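Local coordinates for protein Crov588 (Cafeteriavirus, PDB 6NYR) that is of unknown function but folds as a ring-shaped leucine-rich repeat solenoid built from many FNIP repeats in a giant virus of Cafeteria, at residues E642-Y656 with I666-K680. Sequence-based numbering, arbitrary orientation.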
loop_
_atom_site.group_PDB
_atom_site.type_symbol
_atom_site.label_atom_id
_atom_site.label_comp_id
_atom_site.label_asym_id
_atom_site.label_seq_id
_atom_site.Cartn_x
_atom_site.Cartn_y
_atom_site.Cartn_z
ATOM N N GLU A 642 30.855 15.840 25.736
ATOM C CA GLU A 642 29.566 16.335 26.207
ATOM C C GLU A 642 29.458 17.847 26.036
ATOM O O GLU A 642 28.355 18.369 25.834
ATOM C CB GLU A 642 29.357 15.926 27.666
ATOM C CG GLU A 642 29.273 14.409 27.845
ATOM C CD GLU A 642 28.279 13.966 28.904
ATOM O OE1 GLU A 642 27.387 14.761 29.265
ATOM O OE2 GLU A 642 28.396 12.814 29.379
ATOM N N ASN A 643 30.583 18.561 26.105
ATOM C CA ASN A 643 30.590 20.011 25.953
ATOM C C ASN A 643 30.438 20.463 24.507
ATOM O O ASN A 643 30.410 21.673 24.254
ATOM C CB ASN A 643 31.887 20.593 26.527
ATOM C CG ASN A 643 33.133 20.019 25.867
ATOM O OD1 ASN A 643 33.049 19.281 24.886
ATOM N ND2 ASN A 643 34.298 20.367 26.402
ATOM N N VAL A 644 30.332 19.530 23.562
ATOM C CA VAL A 644 30.230 19.840 22.141
ATOM C C VAL A 644 28.786 19.677 21.691
ATOM O O VAL A 644 28.356 20.301 20.715
ATOM C CB VAL A 644 31.178 18.935 21.329
ATOM C CG1 VAL A 644 30.667 18.736 19.922
ATOM C CG2 VAL A 644 32.593 19.515 21.321
ATOM N N LEU A 645 28.045 18.837 22.373
ATOM C CA LEU A 645 26.652 18.564 22.024
ATOM C C LEU A 645 25.738 19.594 22.672
ATOM O O LEU A 645 25.913 19.913 23.857
ATOM C CB LEU A 645 26.255 17.172 22.471
ATOM C CG LEU A 645 27.044 16.024 21.830
ATOM C CD1 LEU A 645 26.764 14.713 22.542
ATOM C CD2 LEU A 645 26.711 15.903 20.352
ATOM N N PRO A 646 24.783 20.166 21.939
ATOM C CA PRO A 646 23.862 21.127 22.561
ATOM C C PRO A 646 22.909 20.450 23.536
ATOM O O PRO A 646 22.544 19.278 23.392
ATOM C CB PRO A 646 23.106 21.726 21.366
ATOM C CG PRO A 646 23.202 20.678 20.293
ATOM C CD PRO A 646 24.553 20.031 20.486
ATOM N N ASP A 647 22.502 21.220 24.546
ATOM C CA ASP A 647 21.639 20.704 25.601
ATOM C C ASP A 647 20.263 20.310 25.086
ATOM O O ASP A 647 19.580 19.506 25.732
ATOM C CB ASP A 647 21.502 21.750 26.709
ATOM C CG ASP A 647 22.810 22.023 27.415
ATOM O OD1 ASP A 647 23.606 21.072 27.585
ATOM O OD2 ASP A 647 23.055 23.190 27.786
ATOM N N THR A 648 19.840 20.852 23.944
ATOM C CA THR A 648 18.537 20.507 23.396
ATOM C C THR A 648 18.499 19.103 22.807
ATOM O O THR A 648 17.403 18.594 22.552
ATOM C CB THR A 648 18.132 21.514 22.308
ATOM O OG1 THR A 648 19.249 21.763 21.444
ATOM C CG2 THR A 648 17.650 22.817 22.925
ATOM N N LEU A 649 19.652 18.466 22.593
ATOM C CA LEU A 649 19.678 17.228 21.828
ATOM C C LEU A 649 18.762 16.178 22.445
ATOM O O LEU A 649 18.765 15.954 23.658
ATOM C CB LEU A 649 21.101 16.677 21.732
ATOM C CG LEU A 649 21.215 15.470 20.797
ATOM C CD1 LEU A 649 20.926 15.888 19.353
ATOM C CD2 LEU A 649 22.573 14.789 20.888
ATOM N N LYS A 650 17.991 15.521 21.584
ATOM C CA LYS A 650 17.098 14.434 21.966
ATOM C C LYS A 650 17.530 13.083 21.426
ATOM O O LYS A 650 17.403 12.078 22.131
ATOM C CB LYS A 650 15.671 14.742 21.497
ATOM C CG LYS A 650 15.054 15.968 22.169
ATOM C CD LYS A 650 13.612 16.185 21.727
ATOM C CE LYS A 650 13.018 17.455 22.326
ATOM N NZ LYS A 650 12.907 17.343 23.817
ATOM N N VAL A 651 18.044 13.025 20.200
ATOM C CA VAL A 651 18.392 11.760 19.566
ATOM C C VAL A 651 19.708 11.909 18.819
ATOM O O VAL A 651 19.859 12.806 17.984
ATOM C CB VAL A 651 17.284 11.284 18.603
ATOM C CG1 VAL A 651 17.727 10.041 17.849
ATOM C CG2 VAL A 651 15.998 11.022 19.367
ATOM N N LEU A 652 20.651 11.014 19.109
ATOM C CA LEU A 652 21.913 10.918 18.385
ATOM C C LEU A 652 21.925 9.595 17.627
ATOM O O LEU A 652 21.805 8.528 18.238
ATOM C CB LEU A 652 23.101 11.005 19.341
ATOM C CG LEU A 652 24.483 10.721 18.750
ATOM C CD1 LEU A 652 24.798 11.709 17.638
ATOM C CD2 LEU A 652 25.545 10.783 19.841
ATOM N N LYS A 653 22.066 9.669 16.306
ATOM C CA LYS A 653 22.085 8.493 15.440
ATOM C C LYS A 653 23.519 8.203 15.009
ATOM O O LYS A 653 24.186 9.070 14.432
ATOM C CB LYS A 653 21.194 8.721 14.218
ATOM C CG LYS A 653 21.137 7.556 13.246
ATOM C CD LYS A 653 20.184 6.467 13.706
ATOM C CE LYS A 653 18.770 6.749 13.211
ATOM N NZ LYS A 653 18.586 6.339 11.784
ATOM N N ILE A 654 23.967 6.970 15.246
ATOM C CA ILE A 654 25.379 6.615 15.169
ATOM C C ILE A 654 25.528 5.224 14.570
ATOM O O ILE A 654 24.666 4.356 14.738
ATOM C CB ILE A 654 26.025 6.683 16.576
ATOM C CG1 ILE A 654 26.315 8.137 16.972
ATOM C CG2 ILE A 654 27.281 5.834 16.658
ATOM C CD1 ILE A 654 27.185 8.885 15.979
ATOM N N TYR A 655 26.637 5.014 13.865
ATOM C CA TYR A 655 26.993 3.684 13.385
ATOM C C TYR A 655 27.511 2.868 14.563
ATOM O O TYR A 655 28.457 3.285 15.243
ATOM C CB TYR A 655 28.044 3.762 12.281
ATOM C CG TYR A 655 28.504 2.407 11.775
ATOM C CD1 TYR A 655 27.588 1.394 11.513
ATOM C CD2 TYR A 655 29.847 2.146 11.543
ATOM C CE1 TYR A 655 28.000 0.157 11.051
ATOM C CE2 TYR A 655 30.267 0.912 11.075
ATOM C CZ TYR A 655 29.338 -0.080 10.829
ATOM O OH TYR A 655 29.747 -1.312 10.362
ATOM N N TYR A 656 26.882 1.720 14.818
ATOM C CA TYR A 656 27.289 0.886 15.942
ATOM C C TYR A 656 28.783 0.595 15.914
ATOM O O TYR A 656 29.455 0.674 16.949
ATOM C CB TYR A 656 26.498 -0.419 15.927
ATOM C CG TYR A 656 26.696 -1.269 17.156
ATOM C CD1 TYR A 656 25.992 -1.000 18.320
ATOM C CD2 TYR A 656 27.582 -2.336 17.154
ATOM C CE1 TYR A 656 26.165 -1.770 19.451
ATOM C CE2 TYR A 656 27.762 -3.112 18.280
ATOM C CZ TYR A 656 27.052 -2.823 19.426
ATOM O OH TYR A 656 27.227 -3.592 20.553
ATOM N N ILE A 666 32.027 9.813 26.929
ATOM C CA ILE A 666 30.624 10.112 27.199
ATOM C C ILE A 666 30.063 9.006 28.082
ATOM O O ILE A 666 29.964 7.853 27.649
ATOM C CB ILE A 666 29.796 10.236 25.910
ATOM C CG1 ILE A 666 30.195 11.496 25.143
ATOM C CG2 ILE A 666 28.308 10.253 26.229
ATOM C CD1 ILE A 666 29.667 11.541 23.726
ATOM N N ASP A 667 29.690 9.354 29.311
ATOM C CA ASP A 667 29.000 8.422 30.198
ATOM C C ASP A 667 27.586 8.234 29.662
ATOM O O ASP A 667 26.705 9.067 29.892
ATOM C CB ASP A 667 28.988 8.952 31.627
ATOM C CG ASP A 667 28.819 7.846 32.657
ATOM O OD1 ASP A 667 28.309 6.764 32.297
ATOM O OD2 ASP A 667 29.196 8.060 33.831
ATOM N N THR A 668 27.361 7.135 28.935
ATOM C CA THR A 668 26.033 6.852 28.403
ATOM C C THR A 668 24.983 6.751 29.502
ATOM O O THR A 668 23.783 6.800 29.205
ATOM C CB THR A 668 26.052 5.554 27.591
ATOM O OG1 THR A 668 26.318 4.446 28.462
ATOM C CG2 THR A 668 27.115 5.609 26.501
ATOM N N SER A 669 25.405 6.608 30.756
ATOM C CA SER A 669 24.492 6.438 31.877
ATOM C C SER A 669 24.138 7.755 32.556
ATOM O O SER A 669 23.493 7.740 33.610
ATOM C CB SER A 669 25.097 5.482 32.910
ATOM O OG SER A 669 25.905 6.184 33.838
ATOM N N LYS A 670 24.555 8.888 31.984
ATOM C CA LYS A 670 24.272 10.190 32.576
ATOM C C LYS A 670 23.807 11.210 31.545
ATOM O O LYS A 670 23.649 12.390 31.894
ATOM C CB LYS A 670 25.509 10.731 33.301
ATOM C CG LYS A 670 25.927 9.933 34.523
ATOM C CD LYS A 670 27.241 10.456 35.093
ATOM C CE LYS A 670 27.710 9.617 36.272
ATOM N NZ LYS A 670 26.930 9.904 37.508
ATOM N N ILE A 671 23.591 10.798 30.288
ATOM C CA ILE A 671 23.176 11.743 29.259
ATOM C C ILE A 671 21.664 11.944 29.306
ATOM O O ILE A 671 20.911 11.114 29.822
ATOM C CB ILE A 671 23.633 11.266 27.871
ATOM C CG1 ILE A 671 23.080 9.870 27.575
ATOM C CG2 ILE A 671 25.154 11.280 27.774
ATOM C CD1 ILE A 671 23.466 9.328 26.204
ATOM N N LYS A 672 21.224 13.075 28.757
ATOM C CA LYS A 672 19.806 13.395 28.673
ATOM C C LYS A 672 19.182 12.990 27.344
ATOM O O LYS A 672 17.953 13.025 27.218
ATOM C CB LYS A 672 19.594 14.897 28.894
ATOM C CG LYS A 672 19.724 15.354 30.340
ATOM C CD LYS A 672 20.393 16.724 30.435
ATOM C CE LYS A 672 19.591 17.694 31.302
ATOM N NZ LYS A 672 19.319 17.165 32.668
ATOM N N PHE A 673 19.988 12.602 26.362
ATOM C CA PHE A 673 19.495 12.250 25.040
ATOM C C PHE A 673 19.549 10.740 24.834
ATOM O O PHE A 673 20.116 9.991 25.631
ATOM C CB PHE A 673 20.299 12.964 23.943
ATOM C CG PHE A 673 21.766 12.654 23.965
ATOM C CD1 PHE A 673 22.267 11.558 23.278
ATOM C CD2 PHE A 673 22.645 13.459 24.666
ATOM C CE1 PHE A 673 23.617 11.271 23.298
ATOM C CE2 PHE A 673 23.996 13.175 24.690
ATOM C CZ PHE A 673 24.481 12.081 24.006
ATOM N N LYS A 674 18.932 10.308 23.741
ATOM C CA LYS A 674 18.804 8.905 23.374
ATOM C C LYS A 674 19.700 8.612 22.181
ATOM O O LYS A 674 19.792 9.416 21.249
ATOM C CB LYS A 674 17.339 8.592 23.067
ATOM C CG LYS A 674 17.066 7.246 22.455
ATOM C CD LYS A 674 16.528 7.428 21.045
ATOM C CE LYS A 674 15.820 6.174 20.557
ATOM N NZ LYS A 674 14.448 6.076 21.130
ATOM N N ILE A 675 20.373 7.466 22.220
ATOM C CA ILE A 675 21.325 7.079 21.184
ATOM C C ILE A 675 20.703 5.972 20.344
ATOM O O ILE A 675 20.306 4.927 20.872
ATOM C CB ILE A 675 22.664 6.619 21.780
ATOM C CG1 ILE A 675 23.368 7.779 22.483
ATOM C CG2 ILE A 675 23.559 6.047 20.688
ATOM C CD1 ILE A 675 24.430 7.340 23.465
ATOM N N GLU A 676 20.621 6.209 19.037
ATOM C CA GLU A 676 20.138 5.228 18.075
ATOM C C GLU A 676 21.312 4.719 17.248
ATOM O O GLU A 676 22.062 5.516 16.675
ATOM C CB GLU A 676 19.078 5.842 17.156
ATOM C CG GLU A 676 17.723 6.034 17.815
ATOM C CD GLU A 676 16.700 6.672 16.892
ATOM O OE1 GLU A 676 16.930 6.690 15.666
ATOM O OE2 GLU A 676 15.671 7.169 17.398
ATOM N N TYR A 677 21.462 3.401 17.175
ATOM C CA TYR A 677 22.528 2.794 16.388
ATOM C C TYR A 677 21.963 2.262 15.075
ATOM O O TYR A 677 20.791 1.888 14.988
ATOM C CB TYR A 677 23.216 1.653 17.151
ATOM C CG TYR A 677 23.901 2.089 18.427
ATOM C CD1 TYR A 677 24.940 3.011 18.399
ATOM C CD2 TYR A 677 23.522 1.567 19.660
ATOM C CE1 TYR A 677 25.569 3.416 19.561
ATOM C CE2 TYR A 677 24.150 1.964 20.827
ATOM C CZ TYR A 677 25.172 2.887 20.770
ATOM O OH TYR A 677 25.798 3.282 21.929
ATOM N N PHE A 678 22.807 2.246 14.047
ATOM C CA PHE A 678 22.469 1.589 12.791
ATOM C C PHE A 678 23.606 0.666 12.373
ATOM O O PHE A 678 24.734 0.759 12.867
ATOM C CB PHE A 678 22.149 2.594 11.658
ATOM C CG PHE A 678 23.288 3.504 11.284
ATOM C CD1 PHE A 678 24.229 3.115 10.343
ATOM C CD2 PHE A 678 23.397 4.763 11.851
ATOM C CE1 PHE A 678 25.269 3.954 9.994
ATOM C CE2 PHE A 678 24.435 5.606 11.505
ATOM C CZ PHE A 678 25.368 5.202 10.573
ATOM N N ASN A 679 23.274 -0.251 11.467
ATOM C CA ASN A 679 24.189 -1.263 10.963
ATOM C C ASN A 679 24.492 -1.009 9.485
ATOM O O ASN A 679 23.921 -0.117 8.845
ATOM C CB ASN A 679 23.598 -2.664 11.120
ATOM C CG ASN A 679 23.674 -3.185 12.534
ATOM O OD1 ASN A 679 22.650 -3.466 13.155
ATOM N ND2 ASN A 679 24.886 -3.326 13.050
ATOM N N LYS A 680 25.390 -1.831 8.934
ATOM C CA LYS A 680 25.590 -1.903 7.494
ATOM C C LYS A 680 24.700 -2.959 6.854
ATOM O O LYS A 680 24.411 -2.859 5.656
ATOM C CB LYS A 680 27.062 -2.191 7.169
ATOM C CG LYS A 680 27.714 -3.298 7.982
ATOM C CD LYS A 680 27.614 -4.671 7.320
ATOM C CE LYS A 680 28.753 -5.579 7.780
ATOM N NZ LYS A 680 28.637 -6.964 7.243
#
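Phe673 lies between leucines of the preceding turn and Ile671, two residues earlier in its own segment. Leu649 CD2 sits over one ring face as a CH-pi contact, 4.0 Å from the centroid. Ile671 CD1 covers the opposite face. A chi1 of 59° swings the Phe673 ring into this slot. Leu645 CD1 reaches Phe673 CZ at 3.8 Å, and Leu652 runs alongside the ring. Phe673 CB packs on the carbonyls of Leu649 and Lys650.

Further along, Tyr656 turns its edge to the face of Tyr677, a T-shaped pair with planes at 90°; Tyr656 CD1 is 3.7 Å from Tyr677 CG. Ile675 CG2 lies on the other face of Tyr677. One face of Phe678 rests on the backbone at Tyr655 CA, and Tyr655 CB is 3.5 Å from Phe678 CZ. The two rings are offset with little mutual cover, planes at 30°. Lys653 curls across Glu676, bent at three torsions; Lys653 NZ stays 4.2 Å from Glu676 OE1, too far for a salt bridge.

Six backbone hydrogen bonds join the parallel strands, paired from Val651 with Lys674 to Tyr655 with Phe678. Donors alternate between segments, from Lys674 N to Lys650 O (2.8 Å) through to Tyr656 N to Phe678 O (3.1 Å). Beyond the strands, an Asx turn at Asp667 holds the loop: its OD1 accepts from both Ser669 N and OG.

On its other side strand 651-655 bonds to Leu630 and Phe632; strand 674-678 is the outermost at this end of the chain. Helix 659-662 links the two strands and touches Ile654 and Tyr677. Glu2 meets Tyr656 and Tyr677, bringing both ends of the circular LRR chain together.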